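PDB 3K2V: putative D-arabinose 5-phosphate isomerase from Klebsiella pneumoniae subsp. pneumoniae, which probably interconverts D-ribulose 5-phosphate and D-arabinose 5-phosphate as the full-length enzyme, its CBS-domain pair here binding a CMP-linked 3-deoxy-octulosonic acid. Local coordinates for residues I106-G111 against L118-S123; L61-I66 against L138-M143. All coordinates share one frame; numbering follows the deposited sequence. Where two conformers were deposited one is given.

Overall arrangement
Interaction 1 lies nearer the surface and stays within one CBS domain, joining strand 107-108 to helix 114-124; interaction 2 is buried close to the centre of the chain and packs strand 63-67 and the turn leading into it on strand 136-142 of the other CBS domain. Both reach the sheet containing strands 107-108 and 136-142, and the two contacts meet where Met121 packs on Met143 and Pro110 on Leu138. Neither has a hydrogen bond between its own segments: apolar branches do the work in both, with a histidine edge against a carbonyl added in interaction 2. Their ligand chemistry differs: in 106-111 the backbone reads a cytosine, whereas 61-66 and 138-143 border the sugar-acid end of another ligand molecule.

Interaction 1. Residues I106-G111 against L118-S123; sequences IRIRPG and LNLMQS. With CMK (cytidine 5'-monophosphate 3-deoxy-beta-D-gulo-oct-2-ulo-pyranosonic acid), chain C.
Leu120 carries CG anti to its backbone N (chi1 179°), which sends CD2 out from the helix to meet two isoleucine methyls of the strand; in Ile106, CG1 sits beside the backbone N (chi1 -63°) and CG2 is left to face that leucine. The pair belongs to the beta-alpha-beta unit of a CBS domain, in which strand 107-108 leads through helix 114-124 to strand 128-133. Leu120 CD2 lies 3.7 Å from Ile106 CG2 and is pressed to 3.4 Å from Ile108 CG2, tighter than ordinary carbon contact. The side chains of Ile108 and Leu120 run past each other in opposite directions; Ala117 and Val129 also touch Ile108. Arg107 points its bond to CB away from the helix; its NE hydrogen-bonds Gly105 O, and its NH1 forms a salt bridge with Asp135. Beyond the leucine, Ile106 works as a pocket residue with its main chain. Its N donates to N3C of the cytosine at 3.0 Å, nearly straight at 164°, while the base amino N4C donates to Ile106 O at 3.1 Å. This two-bond clamp fixes the base beside the strand, and Ile106 CD1 lies above its C2C-N3C rim, 3.8 Å from C2C.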
loop_
_atom_site.group_PDB
_atom_site.type_symbol
_atom_site.label_atom_id
_atom_site.label_comp_id
_atom_site.label_asym_id
_atom_site.label_seq_id
_atom_site.Cartn_x
_atom_site.Cartn_y
_atom_site.Cartn_z
ATOM N N ILE A 106 6.793 7.656 11.020
ATOM C CA ILE A 106 7.799 8.332 10.217
ATOM C C ILE A 106 7.201 9.659 9.725
ATOM O O ILE A 106 6.102 9.701 9.195
ATOM C CB ILE A 106 8.253 7.447 9.047
ATOM C CG1 ILE A 106 8.940 6.165 9.590
ATOM C CG2 ILE A 106 9.230 8.191 8.153
ATOM C CD1 ILE A 106 8.998 5.001 8.566
ATOM N N ARG A 107 7.918 10.745 9.931
ATOM C CA ARG A 107 7.361 12.052 9.614
ATOM C C ARG A 107 8.414 12.972 9.029
ATOM O O ARG A 107 9.603 12.760 9.211
ATOM C CB ARG A 107 6.786 12.667 10.877
ATOM C CG ARG A 107 7.855 12.965 11.883
ATOM C CD ARG A 107 7.322 13.010 13.276
ATOM N NE ARG A 107 6.851 11.725 13.759
ATOM C CZ ARG A 107 6.338 11.558 14.975
ATOM N NH1 ARG A 107 6.245 12.583 15.825
ATOM N NH2 ARG A 107 5.924 10.377 15.355
ATOM N N ILE A 108 7.952 14.007 8.333
ATOM C CA ILE A 108 8.827 15.015 7.776
ATOM C C ILE A 108 8.224 16.394 8.096
ATOM O O ILE A 108 7.049 16.505 8.440
ATOM C CB ILE A 108 8.975 14.845 6.254
ATOM C CG1 ILE A 108 7.595 14.939 5.577
ATOM C CG2 ILE A 108 9.696 13.520 5.934
ATOM C CD1 ILE A 108 7.568 14.691 4.047
ATOM N N ARG A 109 9.057 17.413 8.003
ATOM C CA ARG A 109 8.637 18.803 8.229
ATOM C C ARG A 109 7.884 19.306 6.997
ATOM O O ARG A 109 8.085 18.795 5.876
ATOM C CB ARG A 109 9.863 19.680 8.467
ATOM C CG ARG A 109 10.571 19.406 9.787
ATOM C CD ARG A 109 11.850 20.208 9.884
ATOM N NE ARG A 109 11.547 21.643 9.991
ATOM C CZ ARG A 109 12.441 22.620 9.967
ATOM N NH1 ARG A 109 13.736 22.352 9.822
ATOM N NH2 ARG A 109 12.035 23.892 10.080
ATOM N N PRO A 110 7.023 20.312 7.186
ATOM C CA PRO A 110 6.231 20.783 6.057
ATOM C C PRO A 110 7.040 21.449 4.934
ATOM O O PRO A 110 6.549 21.540 3.816
ATOM C CB PRO A 110 5.234 21.752 6.708
ATOM C CG PRO A 110 5.801 22.085 8.051
ATOM C CD PRO A 110 6.559 20.881 8.465
ATOM N N GLY A 111 8.255 21.917 5.219
ATOM C CA GLY A 111 9.117 22.478 4.185
ATOM C C GLY A 111 9.914 21.457 3.402
ATOM O O GLY A 111 10.598 21.814 2.446
ATOM N N LEU A 118 9.979 11.591 -1.267
ATOM C CA LEU A 118 10.000 10.370 -2.084
ATOM C C LEU A 118 11.179 9.486 -1.697
ATOM O O LEU A 118 11.031 8.263 -1.551
ATOM C CB LEU A 118 10.072 10.750 -3.560
ATOM C CG LEU A 118 10.183 9.619 -4.587
ATOM C CD1 LEU A 118 8.924 8.763 -4.549
ATOM C CD2 LEU A 118 10.424 10.248 -5.952
ATOM N N ASN A 119 12.347 10.108 -1.550
ATOM C CA ASN A 119 13.563 9.383 -1.191
ATOM C C ASN A 119 13.406 8.686 0.152
ATOM O O ASN A 119 13.806 7.532 0.292
ATOM C CB ASN A 119 14.798 10.307 -1.181
ATOM C CG ASN A 119 15.318 10.620 -2.587
ATOM O OD1 ASN A 119 15.046 9.901 -3.530
ATOM N ND2 ASN A 119 16.071 11.712 -2.717
ATOM N N LEU A 120 12.792 9.371 1.119
ATOM C CA LEU A 120 12.535 8.791 2.438
ATOM C C LEU A 120 11.591 7.617 2.323
ATOM O O LEU A 120 11.814 6.557 2.941
ATOM C CB LEU A 120 11.955 9.837 3.408
ATOM C CG LEU A 120 11.624 9.316 4.814
ATOM C CD1 LEU A 120 12.909 8.855 5.540
ATOM C CD2 LEU A 120 10.900 10.359 5.644
HETATM N N MSE A 121 10.540 7.779 1.529
HETATM C CA MSE A 121 9.550 6.707 1.378
HETATM C C MSE A 121 10.183 5.470 0.726
HETATM O O MSE A 121 9.937 4.336 1.153
HETATM C CB MSE A 121 8.317 7.194 0.603
HETATM C CG MSE A 121 7.409 8.103 1.437
HETATM SE SE MSE A 121 5.664 8.547 0.581
HETATM C CE MSE A 121 6.068 10.310 -0.118
ATOM N N GLN A 122 11.017 5.708 -0.286
ATOM C CA GLN A 122 11.759 4.641 -0.958
ATOM C C GLN A 122 12.675 3.933 0.004
ATOM O O GLN A 122 12.697 2.716 0.030
ATOM C CB GLN A 122 12.629 5.193 -2.095
ATOM C CG GLN A 122 11.859 5.563 -3.319
ATOM C CD GLN A 122 11.306 4.356 -4.012
ATOM O OE1 GLN A 122 10.114 4.047 -3.876
ATOM N NE2 GLN A 122 12.164 3.630 -4.728
ATOM N N SER A 123 13.442 4.694 0.777
ATOM C CA SER A 123 14.419 4.090 1.675
ATOM C C SER A 123 13.768 3.363 2.845
ATOM O O SER A 123 14.338 2.398 3.357
ATOM C CB SER A 123 15.453 5.100 2.153
ATOM O OG SER A 123 14.936 5.953 3.139
HETATM N N1C CMK C . 4.978 3.322 9.019
HETATM C C2C CMK C . 5.460 4.344 9.852
HETATM N N3C CMK C . 5.279 5.661 9.428
HETATM C C4C CMK C . 4.706 5.999 8.212
HETATM C C5C CMK C . 4.224 4.978 7.377
HETATM C C6C CMK C . 4.373 3.641 7.789
HETATM O O2C CMK C . 5.992 4.115 10.951
HETATM N N4C CMK C . 4.604 7.316 7.923
HETATM C "C1'" CMK C . 5.152 1.896 9.474
HETATM C "C2'" CMK C . 3.862 1.075 9.338
HETATM O "O2'" CMK C . 3.091 1.244 10.535
HETATM C "C3'" CMK C . 4.413 -0.343 9.187
HETATM C "C4'" CMK C . 5.761 -0.128 8.469
HETATM O "O4'" CMK C . 6.105 1.317 8.591
HETATM O "O3'" CMK C . 4.640 -0.906 10.468
HETATM C "C5'" CMK C . 5.690 -0.369 6.969
HETATM O "O5'" CMK C . 4.609 0.379 6.349
HETATM P PA CMK C . 3.627 -0.460 5.324
HETATM O O1A CMK C . 2.856 -1.457 6.117
HETATM O O2A CMK C . 2.728 0.487 4.594
HETATM O O6 CMK C . 5.434 -2.242 2.358
HETATM C C2 CMK C . 4.505 -2.341 3.465
HETATM O O2 CMK C . 4.693 -1.158 4.298
HETATM C C3 CMK C . 3.082 -2.433 2.884
HETATM C C4 CMK C . 2.952 -3.456 1.735
HETATM O O4 CMK C . 1.615 -3.385 1.155
HETATM C C5 CMK C . 4.013 -3.260 0.674
HETATM C C6 CMK C . 5.360 -3.317 1.383
HETATM C C7 CMK C . 6.532 -3.079 0.441
HETATM C C1 CMK C . 4.852 -3.508 4.407
HETATM O O1X CMK C . 5.915 -3.377 5.055
HETATM O O1Y CMK C . 4.063 -4.469 4.515
HETATM O O5 CMK C . 3.858 -1.992 -0.007
HETATM C C8 CMK C . 7.871 -3.320 1.156
HETATM O O8 CMK C . 8.911 -2.840 0.307
HETATM O O7 CMK C . 6.439 -3.971 -0.651
#

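Interaction 2. Residues L61-I66 against L138-M143; sequences LGMTAI and LGVVHM. With CMK (cytidine 5'-monophosphate 3-deoxy-beta-D-gulo-oct-2-ulo-pyranosonic acid), chain G.
Leu61 spreads its two methyls over the inner side of strand 136-142, CD1 reaching Val140 and CD2 reaching His142. The Leu61 CD1 to Val140 CG1 distance is 4.1 Å, and CD2 stands equally far, 4.1 Å, from His142 CB, so the leucine straddles two residues that point the same way from the strand. Met63 adds its selenium, SE lying 4.3 Å from Val140 CG1. Met63 and Val140 were each modelled in two conformers, so both distances to Val140 are less certain. Cys128 of the neighbouring strand touches Met63, Val140 and His142, extending the apolar layer. No hydrogen bond joins the two segments.

His142 brings a polar element. With CG anti to the backbone N (chi1 -164°), its ring swings toward the turn at Leu61 and Gly62, and Leu61 O meets the ring edge in its plane, 3.3 Å from His142 CD2. His142 ND1 bonds the backbone N of His144, capping helix 143-146 and holding the turn of the imidazole, whose ring lies nearly parallel to that of His144. Separately, the backbone N of His142 bonds Asp145.

His142 NE2 looks obliquely at the sugar acid of the ligand, with an approach of 3.5 Å to its O5 rather than a defined hydrogen bond. Gly62, at positive phi (75°), brings its CA to 3.0 Å from ligand O4. Asn60 and Asp79 also hold this ligand, and Thr78, Asp81, Arg83 and Arg84 of the second subunit add to its grip. Strand 63-67 and the turn leading into it thus pack on strand 136-142 without backbone bonding, the pairing of two CBS domains in a Bateman module; in this protein the CMP-sugar site beside it is shared between subunits.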
loop_
_atom_site.group_PDB
_atom_site.type_symbol
_atom_site.label_atom_id
_atom_site.label_comp_id
_atom_site.label_asym_id
_atom_site.label_seq_id
_atom_site.Cartn_x
_atom_site.Cartn_y
_atom_site.Cartn_z
ATOM N N LEU A 61 -6.104 6.647 1.875
ATOM C CA LEU A 61 -4.650 6.712 1.866
ATOM C C LEU A 61 -3.970 5.427 2.361
ATOM O O LEU A 61 -2.742 5.397 2.514
ATOM C CB LEU A 61 -4.213 7.867 2.770
ATOM C CG LEU A 61 -4.722 9.240 2.364
ATOM C CD1 LEU A 61 -4.317 10.240 3.398
ATOM C CD2 LEU A 61 -4.183 9.637 1.001
ATOM N N GLY A 62 -4.745 4.393 2.678
ATOM C CA GLY A 62 -4.172 3.127 3.118
ATOM C C GLY A 62 -3.627 3.115 4.544
ATOM O O GLY A 62 -2.989 2.147 4.965
HETATM N N MSE A 63 -3.901 4.168 5.293
HETATM C CA MSE A 63 -3.399 4.293 6.642
HETATM C C MSE A 63 -4.200 5.300 7.427
HETATM O O MSE A 63 -4.961 6.084 6.857
HETATM C CB MSE A 63 -1.914 4.726 6.650
HETATM C CG MSE A 63 -1.627 6.039 5.929
HETATM SE SE MSE A 63 -0.478 7.221 7.005
HETATM C CE MSE A 63 -1.747 7.626 8.384
ATOM N N THR A 64 -4.036 5.253 8.736
ATOM C CA THR A 64 -4.542 6.252 9.635
ATOM C C THR A 64 -3.519 6.555 10.715
ATOM O O THR A 64 -2.764 5.682 11.134
ATOM C CB THR A 64 -5.894 5.837 10.281
ATOM O OG1 THR A 64 -6.437 6.936 11.032
ATOM C CG2 THR A 64 -5.754 4.575 11.185
ATOM N N ALA A 65 -3.505 7.808 11.149
ATOM C CA ALA A 65 -2.841 8.196 12.368
ATOM C C ALA A 65 -3.738 7.925 13.578
ATOM O O ALA A 65 -4.974 7.838 13.479
ATOM C CB ALA A 65 -2.475 9.728 12.319
ATOM N N ILE A 66 -3.091 7.799 14.719
ATOM C CA ILE A 66 -3.753 7.775 16.004
ATOM C C ILE A 66 -3.180 8.979 16.750
ATOM O O ILE A 66 -1.959 9.077 16.936
ATOM C CB ILE A 66 -3.468 6.487 16.802
ATOM C CG1 ILE A 66 -4.029 5.240 16.086
ATOM C CG2 ILE A 66 -4.116 6.596 18.205
ATOM C CD1 ILE A 66 -3.170 4.670 14.944
ATOM N N LEU A 138 0.270 17.827 10.998
ATOM C CA LEU A 138 -0.245 18.895 10.129
ATOM C C LEU A 138 -0.902 18.370 8.863
ATOM O O LEU A 138 -1.723 19.044 8.242
ATOM C CB LEU A 138 0.932 19.792 9.696
ATOM C CG LEU A 138 1.724 20.472 10.814
ATOM C CD1 LEU A 138 2.831 21.383 10.230
ATOM C CD2 LEU A 138 0.774 21.266 11.723
ATOM N N GLY A 139 -0.501 17.177 8.448
ATOM C CA GLY A 139 -0.981 16.643 7.198
ATOM C C GLY A 139 -0.341 15.304 6.883
ATOM O O GLY A 139 0.433 14.778 7.673
ATOM N N VAL A 140 -0.693 14.765 5.718
ATOM C CA VAL A 140 -0.179 13.481 5.256
ATOM C C VAL A 140 0.031 13.582 3.758
ATOM O O VAL A 140 -0.755 14.228 3.057
ATOM C CB VAL A 140 -1.152 12.337 5.583
ATOM C CG1 VAL A 140 -0.633 11.018 5.073
ATOM C CG2 VAL A 140 -1.397 12.239 7.090
ATOM N N VAL A 141 1.110 12.974 3.284
ATOM C CA VAL A 141 1.407 12.898 1.863
ATOM C C VAL A 141 1.534 11.437 1.477
ATOM O O VAL A 141 2.235 10.692 2.147
ATOM C CB VAL A 141 2.745 13.564 1.492
ATOM C CG1 VAL A 141 2.906 13.579 -0.042
ATOM C CG2 VAL A 141 2.837 14.954 2.056
ATOM N N HIS A 142 0.882 11.056 0.379
ATOM C CA HIS A 142 0.964 9.704 -0.168
ATOM C C HIS A 142 1.835 9.752 -1.411
ATOM O O HIS A 142 1.897 10.777 -2.115
ATOM C CB HIS A 142 -0.435 9.219 -0.551
ATOM C CG HIS A 142 -0.527 7.734 -0.767
ATOM N ND1 HIS A 142 -0.143 7.126 -1.945
ATOM C CD2 HIS A 142 -0.966 6.741 0.040
ATOM C CE1 HIS A 142 -0.332 5.819 -1.852
ATOM N NE2 HIS A 142 -0.832 5.555 -0.657
HETATM N N MSE A 143 2.500 8.636 -1.692
HETATM C CA MSE A 143 3.289 8.521 -2.919
HETATM C C MSE A 143 2.466 8.943 -4.142
HETATM O O MSE A 143 3.008 9.622 -5.015
HETATM C CB MSE A 143 3.871 7.103 -3.081
HETATM C CG MSE A 143 5.058 7.002 -4.063
HETATM SE SE MSE A 143 6.008 5.272 -3.864
HETATM C CE MSE A 143 7.022 5.665 -2.244
HETATM N N1C CMK G . -5.814 -4.504 -7.883
HETATM C C2C CMK G . -5.875 -5.091 -9.191
HETATM N N3C CMK G . -4.693 -5.305 -9.884
HETATM C C4C CMK G . -3.453 -4.954 -9.335
HETATM C C5C CMK G . -3.385 -4.379 -8.074
HETATM C C6C CMK G . -4.567 -4.149 -7.355
HETATM O O2C CMK G . -6.945 -5.424 -9.700
HETATM N N4C CMK G . -2.350 -5.189 -10.046
HETATM C "C1'" CMK G . -7.084 -4.263 -7.117
HETATM C "C2'" CMK G . -7.055 -4.773 -5.656
HETATM O "O2'" CMK G . -7.387 -6.178 -5.563
HETATM C "C3'" CMK G . -8.108 -3.888 -4.989
HETATM C "C4'" CMK G . -8.143 -2.595 -5.847
HETATM O "O4'" CMK G . -7.352 -2.838 -7.046
HETATM O "O3'" CMK G . -9.373 -4.562 -5.030
HETATM C "C5'" CMK G . -7.302 -1.462 -5.176
HETATM O "O5'" CMK G . -5.939 -1.957 -4.833
HETATM P PA CMK G . -5.328 -1.543 -3.381
HETATM O O1A CMK G . -6.195 -2.419 -2.432
HETATM O O2A CMK G . -3.879 -1.815 -3.303
HETATM O O6 CMK G . -5.529 2.289 -2.551
HETATM C C2 CMK G . -5.784 0.920 -2.081
HETATM O O2 CMK G . -5.705 0.053 -3.261
HETATM C C3 CMK G . -4.716 0.526 -1.065
HETATM C C4 CMK G . -4.606 1.570 0.041
HETATM O O4 CMK G . -3.550 1.164 0.927
HETATM C C5 CMK G . -4.344 2.960 -0.532
HETATM C C6 CMK G . -5.506 3.286 -1.486
HETATM C C7 CMK G . -5.657 4.698 -2.109
HETATM C C1 CMK G . -7.169 0.723 -1.412
HETATM O O1X CMK G . -7.689 -0.398 -1.583
HETATM O O1Y CMK G . -7.658 1.633 -0.693
HETATM O O5 CMK G . -3.116 2.955 -1.252
HETATM C C8 CMK G . -4.552 5.095 -3.077
HETATM O O8 CMK G . -5.111 5.958 -4.096
HETATM O O7 CMK G . -6.892 4.765 -2.839
#